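Local coordinates for Iron(3+)-hydroxamate-binding protein FhuD (Bacillus subtilis subsp. subtilis, PDB 3G9Q) that binds iron(3+)-hydroxamate complexes such as ferrichrome and hands them to the membrane permease of an ABC transporter for iron import, at residues K12-V17 against N71-I76. Numbering follows the deposited sequence.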
# COMPACT_ATOMS: atom_id res chain seq x y z
N LYS A 12 -25.73 -6.67 -7.38
CA LYS A 12 -25.65 -5.55 -6.44
C LYS A 12 -25.81 -6.23 -5.08
O LYS A 12 -26.66 -7.11 -4.93
CB LYS A 12 -26.80 -4.55 -6.66
CG LYS A 12 -26.75 -3.77 -7.97
CD LYS A 12 -25.58 -2.80 -8.00
CE LYS A 12 -25.15 -2.45 -9.44
NZ LYS A 12 -26.24 -1.89 -10.29
N HIS A 13 -25.00 -5.84 -4.11
CA HIS A 13 -25.03 -6.45 -2.77
C HIS A 13 -24.77 -7.96 -2.82
O HIS A 13 -25.58 -8.75 -2.33
CB HIS A 13 -26.38 -6.21 -2.10
CG HIS A 13 -26.57 -4.79 -1.65
ND1 HIS A 13 -25.72 -4.18 -0.75
CD2 HIS A 13 -27.50 -3.87 -1.98
CE1 HIS A 13 -26.12 -2.94 -0.54
NE2 HIS A 13 -27.20 -2.72 -1.28
N PRO A 14 -23.63 -8.37 -3.41
CA PRO A 14 -23.32 -9.80 -3.48
C PRO A 14 -23.12 -10.41 -2.10
O PRO A 14 -22.54 -9.79 -1.20
CB PRO A 14 -22.06 -9.82 -4.35
CG PRO A 14 -21.43 -8.50 -4.08
CD PRO A 14 -22.59 -7.57 -4.08
N LYS A 15 -23.61 -11.64 -1.94
CA LYS A 15 -23.50 -12.36 -0.67
C LYS A 15 -22.21 -13.15 -0.51
O LYS A 15 -21.74 -13.35 0.61
CB LYS A 15 -24.72 -13.29 -0.50
CG LYS A 15 -26.05 -12.55 -0.28
CD LYS A 15 -27.29 -13.45 -0.46
CE LYS A 15 -27.46 -14.48 0.66
NZ LYS A 15 -28.66 -15.34 0.42
N ARG A 16 -21.62 -13.60 -1.62
CA ARG A 16 -20.37 -14.36 -1.54
C ARG A 16 -19.40 -13.94 -2.64
O ARG A 16 -19.59 -14.30 -3.80
CB ARG A 16 -20.64 -15.86 -1.63
CG ARG A 16 -21.55 -16.44 -0.55
CD ARG A 16 -21.72 -17.93 -0.77
NE ARG A 16 -20.46 -18.66 -0.57
CZ ARG A 16 -19.98 -19.00 0.62
NH1 ARG A 16 -18.83 -19.65 0.73
NH2 ARG A 16 -20.66 -18.70 1.71
N VAL A 17 -18.36 -13.20 -2.26
CA VAL A 17 -17.36 -12.72 -3.21
C VAL A 17 -15.99 -13.37 -3.02
O VAL A 17 -15.47 -13.44 -1.91
CB VAL A 17 -17.17 -11.18 -3.10
CG1 VAL A 17 -16.12 -10.73 -4.10
CG2 VAL A 17 -18.48 -10.46 -3.36
N ASN A 71 -18.65 -21.56 -4.10
CA ASN A 71 -19.82 -21.10 -4.88
C ASN A 71 -20.09 -19.61 -4.72
O ASN A 71 -21.00 -19.19 -4.01
CB ASN A 71 -21.10 -21.94 -4.58
CG ASN A 71 -21.51 -21.93 -3.10
OD1 ASN A 71 -22.64 -21.54 -2.77
ND2 ASN A 71 -20.61 -22.37 -2.22
N PRO A 72 -19.28 -18.77 -5.39
CA PRO A 72 -19.43 -17.32 -5.31
C PRO A 72 -20.48 -16.77 -6.25
O PRO A 72 -20.80 -17.38 -7.27
CB PRO A 72 -18.04 -16.83 -5.68
CG PRO A 72 -17.66 -17.78 -6.76
CD PRO A 72 -18.08 -19.12 -6.17
N ASP A 73 -21.01 -15.60 -5.89
CA ASP A 73 -22.00 -14.93 -6.71
C ASP A 73 -21.31 -13.78 -7.45
O ASP A 73 -21.93 -13.03 -8.20
CB ASP A 73 -23.20 -14.42 -5.88
CG ASP A 73 -22.80 -13.49 -4.72
OD1 ASP A 73 -21.86 -12.70 -4.87
OD2 ASP A 73 -23.46 -13.55 -3.67
N LEU A 74 -20.00 -13.65 -7.21
CA LEU A 74 -19.18 -12.63 -7.85
C LEU A 74 -17.68 -12.92 -7.68
O LEU A 74 -17.22 -13.25 -6.57
CB LEU A 74 -19.51 -11.24 -7.29
CG LEU A 74 -18.65 -10.09 -7.84
CD1 LEU A 74 -19.12 -9.72 -9.24
CD2 LEU A 74 -18.76 -8.90 -6.91
N ILE A 75 -16.92 -12.80 -8.77
CA ILE A 75 -15.48 -13.03 -8.78
C ILE A 75 -14.72 -11.80 -9.24
O ILE A 75 -15.10 -11.16 -10.22
CB ILE A 75 -15.07 -14.15 -9.75
CG1 ILE A 75 -15.66 -15.47 -9.28
CG2 ILE A 75 -13.56 -14.29 -9.78
CD1 ILE A 75 -15.21 -16.01 -7.90
N ILE A 76 -13.66 -11.45 -8.54
CA ILE A 76 -12.89 -10.32 -9.00
C ILE A 76 -11.43 -10.70 -9.20
O ILE A 76 -10.81 -11.28 -8.31
CB ILE A 76 -13.04 -9.09 -8.06
CG1 ILE A 76 -12.07 -8.01 -8.50
CG2 ILE A 76 -12.82 -9.46 -6.61
CD1 ILE A 76 -10.57 -8.13 -8.10
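The carboxylate of Asp73 meets the backbone of Lys15 and Arg16, whose successive amides both donate to OD2. The stronger bond runs from Arg16 N to Asp73 OD2 (2.8 Å, 150° at the hydrogen) and meets that oxygen from above the carboxylate plane; Lys15 N adds a weak, bent one to the same atom. The side chain gets there because its CG sits between its own backbone N and carbonyl carbon (chi1 56°). Asp73 N answers with a hydrogen bond to Arg16 O (2.8 Å), and Leu74 N approaches the same oxygen at 3.5 Å, a weak bond. An alanine at Asp73 has no carboxylate to offer, and the amides of Lys15 and Arg16 would probably lose the acceptor they share, with the loop leading into strand 17-19 less firmly fixed to the start of strand 74-78. Immediately beyond, Val17 pairs with Leu74 in parallel register, where strands 17-19 and 74-78 begin as neighbours in the four-stranded parallel sheet of one lobe of this two-lobed solute-binding protein. Here the packing is close and apolar: Val17 CG2 lies 3.9 Å from Leu74 CD2, the two side chains side by side and pointing the same way, while the Pro14 ring crosses the Leu74 side chain obliquely, its CG 3.9 Å from Leu74 CD2. Val95 and Ile10 also touch Leu74. The other flank is looser and more polar. A bend at chi3 (66°) turns Arg16 NE to within 3.5 Å of Asn71 O, near the guanidinium plane, though its hydrogen bond goes to Leu70 O. Asn71 is solvent-exposed, as is Lys15, whose chain end leads away.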